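Local atomic coordinates of cyclodipeptide synthase, BtCDPS (Bacillus thermoamylovorans, PDB entry 6ZTU), a protein that probably joins two aminoacyl groups, normally supplied by transfer RNAs, into a cyclic dipeptide. Residues P35-F40 with L198-P203; K69-A74 with F171-Y176; E124-V129 with E180-L185. All blocks are in the same frame, centred on the assembly; numbering follows the deposited sequence.

Contact 1: P35-F40 with L198-P203; sequences PFNSKF and LAYHRP. With 0RE ((2S)-hexane-1,2-diol), chain B.
N37 and H201 illustrate how two first torsions can set up a polar bridge that the side chains do not make directly. In N37, CG lies anti to the backbone N (chi1 -178°), whereas in H201 it lies between the backbone N and the carbonyl carbon (chi1 62°). The amide and the imidazole then reach toward each other tip to tip, their planes 75° apart, and a water closes the gap. N37 ND2 donates to this water at 3.0 Å, and H201 NE2 meets it at 2.7 Å in the ring plane. The other end of the amide is held within its own loop: N37 OD1 accepts from K39 N at 2.9 Å, an Asx turn.

K39 comes from another side. Its chain, bent at chi2, slides past the histidine in the opposite direction, and CG lies over the imidazole face, 4.2 Å from the H201 ring centroid, as a CH-pi contact. F40 completes the patch: Y200 CE1 meets the edge of the phenyl ring, 3.6 Å from F40 CZ, while F40 CE2 approaches H201 CE1 at 3.7 Å. The Y200 ring is itself sandwiched, with H201 ND1 above the centre of one face and C02 of the bound hexanediol 3.5 Å above the plane of the opposite face, offset toward the rim.

Segment 35-40 is the loop after strand 28-32, and 198-203 begins in the last residues of the neighbouring parallel strand 196-200 and runs on past it, beside the ligand pocket of this HUP-clan fold. No direct hydrogen bond links the two segments here. The chemistry is that of an aromatic and aliphatic layer with a water-mediated polar link, in which Y200 has F40 beside its CE1 carbon while one ring face meets the ligand.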
loop_
_atom_site.group_PDB
_atom_site.type_symbol
_atom_site.label_atom_id
_atom_site.label_comp_id
_atom_site.label_asym_id
_atom_site.label_seq_id
_atom_site.Cartn_x
_atom_site.Cartn_y
_atom_site.Cartn_z
ATOM N N PRO A 35 7.697 2.759 0.703
ATOM C CA PRO A 35 8.917 3.544 0.912
ATOM C C PRO A 35 10.059 2.706 1.469
ATOM O O PRO A 35 9.855 1.750 2.219
ATOM C CB PRO A 35 8.473 4.606 1.927
ATOM C CG PRO A 35 7.435 3.898 2.745
ATOM C CD PRO A 35 6.692 3.019 1.747
ATOM N N PHE A 36 11.282 3.098 1.093
ATOM C CA PHE A 36 12.508 2.445 1.566
ATOM C C PHE A 36 12.523 0.970 1.179
ATOM O O PHE A 36 12.917 0.095 1.954
ATOM C CB PHE A 36 12.683 2.637 3.072
ATOM C CG PHE A 36 12.334 4.019 3.525
ATOM C CD1 PHE A 36 13.010 5.113 3.008
ATOM C CD2 PHE A 36 11.313 4.237 4.432
ATOM C CE1 PHE A 36 12.686 6.395 3.403
ATOM C CE2 PHE A 36 10.987 5.525 4.836
ATOM C CZ PHE A 36 11.673 6.601 4.315
ATOM N N ASN A 37 12.089 0.704 -0.046
ATOM C CA ASN A 37 12.001 -0.641 -0.592
ATOM C C ASN A 37 12.673 -0.612 -1.955
ATOM O O ASN A 37 12.198 0.076 -2.861
ATOM C CB ASN A 37 10.535 -1.087 -0.696
ATOM C CG ASN A 37 10.387 -2.503 -1.215
ATOM O OD1 ASN A 37 11.183 -2.970 -2.023
ATOM N ND2 ASN A 37 9.358 -3.194 -0.750
ATOM N N SER A 38 13.765 -1.368 -2.102
ATOM C CA SER A 38 14.574 -1.285 -3.316
ATOM C C SER A 38 13.820 -1.726 -4.563
ATOM O O SER A 38 14.236 -1.382 -5.675
ATOM C CB SER A 38 15.844 -2.129 -3.165
ATOM O OG SER A 38 15.565 -3.341 -2.484
ATOM N N LYS A 39 12.733 -2.485 -4.407
ATOM C CA LYS A 39 11.953 -2.939 -5.554
ATOM C C LYS A 39 11.476 -1.778 -6.421
ATOM O O LYS A 39 11.385 -1.914 -7.647
ATOM C CB LYS A 39 10.758 -3.752 -5.062
ATOM C CG LYS A 39 9.825 -4.241 -6.148
ATOM C CD LYS A 39 10.099 -5.682 -6.447
ATOM C CE LYS A 39 9.109 -6.261 -7.418
ATOM N NZ LYS A 39 9.689 -7.528 -7.909
ATOM N N PHE A 40 11.173 -0.631 -5.812
ATOM C CA PHE A 40 10.515 0.466 -6.525
ATOM C C PHE A 40 11.554 1.426 -7.100
ATOM O O PHE A 40 11.660 2.597 -6.737
ATOM C CB PHE A 40 9.521 1.165 -5.611
ATOM C CG PHE A 40 8.368 0.293 -5.237
ATOM C CD1 PHE A 40 7.282 0.165 -6.085
ATOM C CD2 PHE A 40 8.391 -0.435 -4.061
ATOM C CE1 PHE A 40 6.216 -0.662 -5.751
ATOM C CE2 PHE A 40 7.337 -1.265 -3.719
ATOM C CZ PHE A 40 6.244 -1.376 -4.569
ATOM N N LEU A 198 -6.378 -2.552 -5.099
ATOM C CA LEU A 198 -5.032 -2.161 -4.702
ATOM C C LEU A 198 -4.062 -3.237 -5.174
ATOM O O LEU A 198 -4.337 -4.429 -5.017
ATOM C CB LEU A 198 -4.956 -2.000 -3.184
ATOM C CG LEU A 198 -3.575 -1.826 -2.542
ATOM C CD1 LEU A 198 -2.963 -0.494 -2.988
ATOM C CD2 LEU A 198 -3.709 -1.886 -1.019
ATOM N N ALA A 199 -2.945 -2.826 -5.779
ATOM C CA ALA A 199 -2.027 -3.768 -6.415
ATOM C C ALA A 199 -0.647 -3.663 -5.791
ATOM O O ALA A 199 -0.111 -2.566 -5.631
ATOM C CB ALA A 199 -1.932 -3.521 -7.926
ATOM N N TYR A 200 -0.067 -4.812 -5.470
ATOM C CA TYR A 200 1.215 -4.873 -4.793
ATOM C C TYR A 200 1.851 -6.200 -5.174
ATOM O O TYR A 200 1.196 -7.068 -5.742
ATOM C CB TYR A 200 1.049 -4.737 -3.278
ATOM C CG TYR A 200 2.319 -4.410 -2.539
ATOM C CD1 TYR A 200 2.985 -3.218 -2.765
ATOM C CD2 TYR A 200 2.837 -5.292 -1.595
ATOM C CE1 TYR A 200 4.155 -2.917 -2.089
ATOM C CE2 TYR A 200 3.998 -4.999 -0.911
ATOM C CZ TYR A 200 4.651 -3.808 -1.157
ATOM O OH TYR A 200 5.813 -3.511 -0.471
ATOM N N HIS A 201 3.140 -6.353 -4.880
ATOM C CA HIS A 201 3.861 -7.532 -5.357
ATOM C C HIS A 201 4.003 -8.622 -4.298
ATOM O O HIS A 201 4.658 -9.643 -4.553
ATOM C CB HIS A 201 5.241 -7.126 -5.875
ATOM C CG HIS A 201 6.106 -6.521 -4.823
ATOM N ND1 HIS A 201 5.927 -5.230 -4.376
ATOM C CD2 HIS A 201 7.126 -7.037 -4.099
ATOM C CE1 HIS A 201 6.821 -4.968 -3.437
ATOM N NE2 HIS A 201 7.559 -6.048 -3.251
ATOM N N ARG A 202 3.401 -8.445 -3.131
ATOM C CA ARG A 202 3.469 -9.456 -2.095
ATOM C C ARG A 202 2.069 -9.787 -1.615
ATOM O O ARG A 202 1.167 -8.947 -1.681
ATOM C CB ARG A 202 4.341 -8.977 -0.925
ATOM C CG ARG A 202 5.802 -8.721 -1.321
ATOM C CD ARG A 202 6.695 -9.972 -1.237
ATOM N NE ARG A 202 6.440 -10.779 -0.035
ATOM C CZ ARG A 202 6.260 -12.099 -0.038
ATOM N NH1 ARG A 202 6.292 -12.781 -1.185
ATOM N NH2 ARG A 202 6.040 -12.740 1.102
ATOM N N PRO A 203 1.840 -11.014 -1.150
ATOM C CA PRO A 203 0.541 -11.351 -0.562
ATOM C C PRO A 203 0.252 -10.488 0.655
ATOM O O PRO A 203 1.154 -9.953 1.303
ATOM C CB PRO A 203 0.688 -12.828 -0.166
ATOM C CG PRO A 203 1.866 -13.326 -0.920
ATOM C CD PRO A 203 2.777 -12.154 -1.138
HETATM O O01 0RE B . 1.914 -1.510 1.921
HETATM C C02 0RE B . 2.398 -1.630 0.620
HETATM C C03 0RE B . 1.413 -0.956 -0.329
HETATM O O04 0RE B . 0.329 -1.813 -0.565
HETATM C C05 0RE B . 0.942 0.349 0.302
HETATM C C06 0RE B . 2.133 1.280 0.523
HETATM C C07 0RE B . 1.645 2.506 1.286
HETATM C C08 0RE B . 1.763 3.682 0.333
HETATM O O HOH W 1 9.357 -6.201 -1.220
#

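Contact 2: K69-A74 with F171-Y176; sequences KNLLEA and FHAVKY
E73 and H172 form a histidine-carboxylate hydrogen bond: H172 NE2 donates to E73 OE1 at 2.6 Å with an N-H...O angle of 163°. The acceptor lies in the imidazole plane, while the nitrogen meets the carboxylate on its anti side but tilted out of its plane. E73 OE1 is gripped twice, because K69 NZ reaches it at 3.0 Å from the opposite face of the carboxylate, as a salt bridge within the helix. T79 holds the second oxygen, E73 OE2, which probably restrains the rotation of the carboxylate.

The second bond across the contact runs from N70 ND2 to H172 O, at 2.9 Å. In a regular alpha-helix this carbonyl would receive Y176 N, but helix 167-191 is kinked here and Y176 N turns instead to A173 O in a weak bond. The same amide stacks on the histidine, their planes 10° apart, with N70 ND2 3.5 Å above the centre of the H172 ring. N70 thus touches both the backbone and the ring of one residue, and the CD carbon of K175 packs beside its nitrogen.

Apolar packing follows. L71 CD1 stands over the centre of the Y176 ring, 3.9 Å from its centroid, a CH-pi contact, while L71 CD2 rests 3.9 Å from A173 CB. A74 CB approaches the same A173 methyl at 4.4 Å.

The short helical segments are nearly antiparallel, at 163°, with axes 7.8 Å apart. Helix 137-157 packs against L71, A74 and A173, helix 79-103 flanks K69, and helix 120-135 touches F171 and V174. Y176 also meets F113 edge-to-face and touches the bound hexanediol, joining this helix pair to the pocket wall.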
loop_
_atom_site.group_PDB
_atom_site.type_symbol
_atom_site.label_atom_id
_atom_site.label_comp_id
_atom_site.label_asym_id
_atom_site.label_seq_id
_atom_site.Cartn_x
_atom_site.Cartn_y
_atom_site.Cartn_z
ATOM N N LYS A 69 7.893 8.011 8.512
ATOM C CA LYS A 69 9.024 8.292 9.398
ATOM C C LYS A 69 9.089 7.305 10.561
ATOM O O LYS A 69 10.184 7.001 11.052
ATOM C CB LYS A 69 8.954 9.736 9.908
ATOM C CG LYS A 69 7.930 10.005 10.992
ATOM C CD LYS A 69 7.912 11.492 11.357
ATOM C CE LYS A 69 7.660 11.714 12.846
ATOM N NZ LYS A 69 7.014 10.545 13.526
ATOM N N ASN A 70 7.940 6.773 10.995
ATOM C CA ASN A 70 7.926 5.819 12.105
ATOM C C ASN A 70 8.735 4.577 11.788
ATOM O O ASN A 70 9.333 3.977 12.694
ATOM C CB ASN A 70 6.494 5.409 12.452
ATOM C CG ASN A 70 5.693 6.542 13.023
ATOM O OD1 ASN A 70 5.777 7.671 12.532
ATOM N ND2 ASN A 70 4.912 6.268 14.066
ATOM N N LEU A 71 8.749 4.164 10.516
ATOM C CA LEU A 71 9.507 2.983 10.126
ATOM C C LEU A 71 10.994 3.205 10.353
ATOM O O LEU A 71 11.711 2.290 10.767
ATOM C CB LEU A 71 9.233 2.638 8.659
ATOM C CG LEU A 71 7.773 2.389 8.263
ATOM C CD1 LEU A 71 7.706 2.064 6.787
ATOM C CD2 LEU A 71 7.148 1.260 9.091
ATOM N N LEU A 72 11.469 4.423 10.098
ATOM C CA LEU A 72 12.871 4.739 10.349
ATOM C C LEU A 72 13.126 4.999 11.831
ATOM O O LEU A 72 14.110 4.501 12.386
ATOM C CB LEU A 72 13.291 5.938 9.493
ATOM C CG LEU A 72 13.104 5.814 7.971
ATOM C CD1 LEU A 72 13.458 7.122 7.263
ATOM C CD2 LEU A 72 13.906 4.660 7.386
ATOM N N GLU A 73 12.232 5.737 12.496
ATOM C CA GLU A 73 12.394 6.009 13.921
ATOM C C GLU A 73 12.461 4.723 14.733
ATOM O O GLU A 73 13.138 4.666 15.767
ATOM C CB GLU A 73 11.249 6.888 14.419
ATOM C CG GLU A 73 11.274 8.287 13.834
ATOM C CD GLU A 73 10.107 9.115 14.280
ATOM O OE1 GLU A 73 9.027 8.548 14.546
ATOM O OE2 GLU A 73 10.265 10.345 14.373
ATOM N N ALA A 74 11.751 3.682 14.292
ATOM C CA ALA A 74 11.800 2.416 15.016
ATOM C C ALA A 74 13.114 1.684 14.779
ATOM O O ALA A 74 13.570 0.936 15.650
ATOM C CB ALA A 74 10.616 1.535 14.614
ATOM N N PHE A 171 5.060 -1.239 18.096
ATOM C CA PHE A 171 3.937 -0.345 18.353
ATOM C C PHE A 171 4.174 1.030 17.751
ATOM O O PHE A 171 3.209 1.720 17.407
ATOM C CB PHE A 171 3.660 -0.251 19.854
ATOM C CG PHE A 171 2.738 -1.330 20.360
ATOM C CD1 PHE A 171 1.369 -1.130 20.375
ATOM C CD2 PHE A 171 3.238 -2.553 20.793
ATOM C CE1 PHE A 171 0.516 -2.112 20.820
ATOM C CE2 PHE A 171 2.386 -3.549 21.248
ATOM C CZ PHE A 171 1.021 -3.329 21.264
ATOM N N HIS A 172 5.435 1.445 17.599
ATOM C CA HIS A 172 5.699 2.706 16.918
ATOM C C HIS A 172 5.435 2.584 15.423
ATOM O O HIS A 172 4.759 3.433 14.828
ATOM C CB HIS A 172 7.132 3.166 17.173
ATOM C CG HIS A 172 7.389 4.589 16.769
ATOM N ND1 HIS A 172 6.731 5.653 17.343
ATOM C CD2 HIS A 172 8.229 5.116 15.849
ATOM C CE1 HIS A 172 7.158 6.778 16.796
ATOM N NE2 HIS A 172 8.070 6.481 15.890
ATOM N N ALA A 173 5.959 1.522 14.799
ATOM C CA ALA A 173 5.773 1.315 13.368
ATOM C C ALA A 173 4.344 0.915 12.998
ATOM O O ALA A 173 3.958 1.076 11.835
ATOM C CB ALA A 173 6.740 0.255 12.861
ATOM N N VAL A 174 3.550 0.380 13.932
ATOM C CA VAL A 174 2.193 -0.016 13.548
ATOM C C VAL A 174 1.331 1.211 13.259
ATOM O O VAL A 174 0.277 1.093 12.618
ATOM C CB VAL A 174 1.562 -0.941 14.613
ATOM C CG1 VAL A 174 0.975 -0.143 15.765
ATOM C CG2 VAL A 174 0.490 -1.860 13.984
ATOM N N LYS A 175 1.759 2.402 13.688
ATOM C CA LYS A 175 1.037 3.605 13.292
ATOM C C LYS A 175 1.025 3.763 11.777
ATOM O O LYS A 175 0.044 4.266 11.210
ATOM C CB LYS A 175 1.652 4.828 13.977
ATOM C CG LYS A 175 1.376 4.839 15.471
ATOM C CD LYS A 175 2.185 5.898 16.190
ATOM C CE LYS A 175 1.987 5.773 17.689
ATOM N NZ LYS A 175 0.532 5.719 18.012
ATOM N N TYR A 176 2.106 3.347 11.114
ATOM C CA TYR A 176 2.148 3.307 9.655
ATOM C C TYR A 176 1.104 2.342 9.102
ATOM O O TYR A 176 0.355 2.670 8.169
ATOM C CB TYR A 176 3.556 2.901 9.214
ATOM C CG TYR A 176 3.740 2.742 7.725
ATOM C CD1 TYR A 176 4.117 3.813 6.932
ATOM C CD2 TYR A 176 3.564 1.511 7.118
ATOM C CE1 TYR A 176 4.277 3.670 5.569
ATOM C CE2 TYR A 176 3.725 1.363 5.764
ATOM C CZ TYR A 176 4.083 2.446 4.995
ATOM O OH TYR A 176 4.253 2.291 3.643
#

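Contact 3: E124-V129 with E180-L185; sequences EVYQNV and ELPFFL. With 0RE ((2S)-hexane-1,2-diol), chain B.
Y126 and P182 bring one flat group into the contact, and F184, on the helix of P182, brings another to the pocket. P182 CG lies oblique to the Y126 ring and 4.0 Å from Y126 CB, close to the tyrosine's backbone as well. The F184 ring has E180 O and the ligand hydroxyl O01 at its edge, in plane; F184 CZ is 3.6 Å from O01 of the hexanediol. W204 meets the F184 ring at an inclined angle.

E180 leaves its backbone away from helix 124-129, and its carboxylate meets the ligand. Its CG lies between the backbone N and the carbonyl carbon (chi1 66°), the chain runs extended beyond it, and E180 OE1 accepts a hydrogen bond from O01 of the diol at 2.9 Å. An alanine here would probably leave that hydroxyl without its carboxylate acceptor and that end of the diol less firmly placed.

Apart from Y126, the side chains that meet across the helices are aliphatic. V125 CG1 lies against P182 CA at 3.6 Å and also meets L185 CD1 at 3.8 Å. That leucine methyl is shared, since V129 CG2 packs on L185 CD1 at 3.6 Å. V129 CG1, the branch anti to the backbone N, crosses to L181 CD1 at 3.9 Å. The short axes pass 8.7 Å apart at 109°, a steep crossing. Proline suits the kink in helix 167-191, as its nitrogen has no hydrogen to give to the preceding turn, and its ring becomes part of the packing surface.

With no hydrogen bond between the two helical segments, the contact rests on apolar fit: one helix carries hydrocarbon toward its neighbour while E180 and F184 line the ligand pocket.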
loop_
_atom_site.group_PDB
_atom_site.type_symbol
_atom_site.label_atom_id
_atom_site.label_comp_id
_atom_site.label_asym_id
_atom_site.label_seq_id
_atom_site.Cartn_x
_atom_site.Cartn_y
_atom_site.Cartn_z
ATOM N N GLU A 124 -13.536 7.455 8.801
ATOM C CA GLU A 124 -14.388 6.488 9.483
ATOM C C GLU A 124 -13.797 5.085 9.415
ATOM O O GLU A 124 -13.848 4.342 10.400
ATOM C CB GLU A 124 -15.791 6.548 8.902
ATOM C CG GLU A 124 -16.431 7.882 9.277
ATOM C CD GLU A 124 -17.922 7.933 9.046
ATOM O OE1 GLU A 124 -18.398 7.341 8.058
ATOM O OE2 GLU A 124 -18.609 8.580 9.863
ATOM N N VAL A 125 -13.206 4.716 8.281
ATOM C CA VAL A 125 -12.519 3.422 8.228
ATOM C C VAL A 125 -11.323 3.410 9.175
ATOM O O VAL A 125 -11.088 2.428 9.896
ATOM C CB VAL A 125 -12.108 3.107 6.782
ATOM C CG1 VAL A 125 -11.260 1.832 6.735
ATOM C CG2 VAL A 125 -13.351 2.954 5.923
ATOM N N TYR A 126 -10.541 4.495 9.186
ATOM C CA TYR A 126 -9.411 4.614 10.107
ATOM C C TYR A 126 -9.859 4.458 11.555
ATOM O O TYR A 126 -9.215 3.749 12.342
ATOM C CB TYR A 126 -8.733 5.975 9.895
ATOM C CG TYR A 126 -7.416 6.208 10.609
ATOM C CD1 TYR A 126 -6.424 5.246 10.629
ATOM C CD2 TYR A 126 -7.149 7.430 11.196
ATOM C CE1 TYR A 126 -5.221 5.466 11.261
ATOM C CE2 TYR A 126 -5.947 7.670 11.825
ATOM C CZ TYR A 126 -4.986 6.684 11.859
ATOM O OH TYR A 126 -3.780 6.929 12.486
ATOM N N GLN A 127 -10.967 5.117 11.927
ATOM C CA GLN A 127 -11.507 4.968 13.278
ATOM C C GLN A 127 -11.882 3.520 13.568
ATOM O O GLN A 127 -11.681 3.037 14.689
ATOM C CB GLN A 127 -12.732 5.859 13.477
ATOM C CG GLN A 127 -12.461 7.368 13.441
ATOM C CD GLN A 127 -13.744 8.156 13.143
ATOM O OE1 GLN A 127 -14.840 7.731 13.515
ATOM N NE2 GLN A 127 -13.611 9.297 12.468
ATOM N N ASN A 128 -12.479 2.829 12.589
ATOM C CA ASN A 128 -12.784 1.408 12.777
ATOM C C ASN A 128 -11.517 0.596 12.992
ATOM O O ASN A 128 -11.471 -0.290 13.853
ATOM C CB ASN A 128 -13.533 0.840 11.570
ATOM C CG ASN A 128 -14.969 1.294 11.507
ATOM O OD1 ASN A 128 -15.593 1.559 12.527
ATOM N ND2 ASN A 128 -15.507 1.380 10.295
ATOM N N VAL A 129 -10.490 0.856 12.188
ATOM C CA VAL A 129 -9.224 0.137 12.317
ATOM C C VAL A 129 -8.626 0.354 13.702
ATOM O O VAL A 129 -8.156 -0.589 14.347
ATOM C CB VAL A 129 -8.261 0.580 11.197
ATOM C CG1 VAL A 129 -6.869 0.055 11.451
ATOM C CG2 VAL A 129 -8.761 0.083 9.841
ATOM N N GLU A 180 -2.244 3.275 6.679
ATOM C CA GLU A 180 -2.382 2.826 5.291
ATOM C C GLU A 180 -3.561 1.878 5.112
ATOM O O GLU A 180 -4.100 1.767 4.005
ATOM C CB GLU A 180 -1.103 2.129 4.806
ATOM C CG GLU A 180 -0.804 0.810 5.542
ATOM C CD GLU A 180 0.364 0.008 4.960
ATOM O OE1 GLU A 180 0.819 0.298 3.833
ATOM O OE2 GLU A 180 0.838 -0.928 5.659
ATOM N N LEU A 181 -3.960 1.179 6.172
ATOM C CA LEU A 181 -4.996 0.156 6.033
ATOM C C LEU A 181 -6.311 0.641 5.428
ATOM O O LEU A 181 -6.926 -0.147 4.691
ATOM C CB LEU A 181 -5.266 -0.505 7.393
ATOM C CG LEU A 181 -4.395 -1.720 7.693
ATOM C CD1 LEU A 181 -4.720 -2.243 9.083
ATOM C CD2 LEU A 181 -4.611 -2.837 6.651
ATOM N N PRO A 182 -6.820 1.858 5.683
ATOM C CA PRO A 182 -8.100 2.211 5.050
ATOM C C PRO A 182 -8.083 2.077 3.537
ATOM O O PRO A 182 -9.145 1.833 2.948
ATOM C CB PRO A 182 -8.329 3.667 5.488
ATOM C CG PRO A 182 -7.612 3.765 6.801
ATOM C CD PRO A 182 -6.362 2.931 6.595
ATOM N N PHE A 183 -6.921 2.222 2.886
ATOM C CA PHE A 183 -6.879 2.061 1.432
ATOM C C PHE A 183 -6.935 0.598 1.012
ATOM O O PHE A 183 -7.474 0.301 -0.057
ATOM C CB PHE A 183 -5.640 2.741 0.847
ATOM C CG PHE A 183 -5.763 4.227 0.838
ATOM C CD1 PHE A 183 -6.439 4.855 -0.200
ATOM C CD2 PHE A 183 -5.296 4.986 1.896
ATOM C CE1 PHE A 183 -6.607 6.225 -0.195
ATOM C CE2 PHE A 183 -5.459 6.356 1.890
ATOM C CZ PHE A 183 -6.121 6.960 0.850
ATOM N N PHE A 184 -6.403 -0.319 1.834
ATOM C CA PHE A 184 -6.596 -1.749 1.598
ATOM C C PHE A 184 -8.064 -2.130 1.712
ATOM O O PHE A 184 -8.537 -3.039 1.020
ATOM C CB PHE A 184 -5.824 -2.589 2.626
ATOM C CG PHE A 184 -4.317 -2.542 2.516
ATOM C CD1 PHE A 184 -3.606 -1.376 2.769
ATOM C CD2 PHE A 184 -3.601 -3.711 2.245
ATOM C CE1 PHE A 184 -2.215 -1.370 2.711
ATOM C CE2 PHE A 184 -2.205 -3.712 2.192
ATOM C CZ PHE A 184 -1.514 -2.535 2.429
ATOM N N LEU A 185 -8.783 -1.507 2.651
ATOM C CA LEU A 185 -10.145 -1.899 2.976
ATOM C C LEU A 185 -11.177 -1.217 2.091
ATOM O O LEU A 185 -12.197 -1.828 1.743
ATOM C CB LEU A 185 -10.460 -1.566 4.438
ATOM C CG LEU A 185 -9.596 -2.274 5.480
ATOM C CD1 LEU A 185 -9.835 -1.671 6.853
ATOM C CD2 LEU A 185 -9.919 -3.764 5.457
HETATM O O01 0RE B . 1.914 -1.510 1.921
HETATM C C02 0RE B . 2.398 -1.630 0.620
HETATM C C03 0RE B . 1.413 -0.956 -0.329
HETATM O O04 0RE B . 0.329 -1.813 -0.565
HETATM C C05 0RE B . 0.942 0.349 0.302
HETATM C C06 0RE B . 2.133 1.280 0.523
HETATM C C07 0RE B . 1.645 2.506 1.286
HETATM C C08 0RE B . 1.763 3.682 0.333
#

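From the N terminus, the chain passes strand 28-32 and enters segment 35-40, opening the loop that contact 1 closes only at 198-203, at the end of strand 196-200. Contacts 2 and 3 are both nested within it. Contact 2 starts on helix 68-74 and contact 3 on helix 120-135; their partners, 171-176 and 180-185, follow in the same order along helix 167-191, so these two loops cross. That long helix is therefore shared, and it leads directly to the strand of contact 1. P35 and F36 pack on Y176 and L72 of contact 2, and L198 packs on F184 of contact 3, tying helices, the middle of the sheet and pocket together.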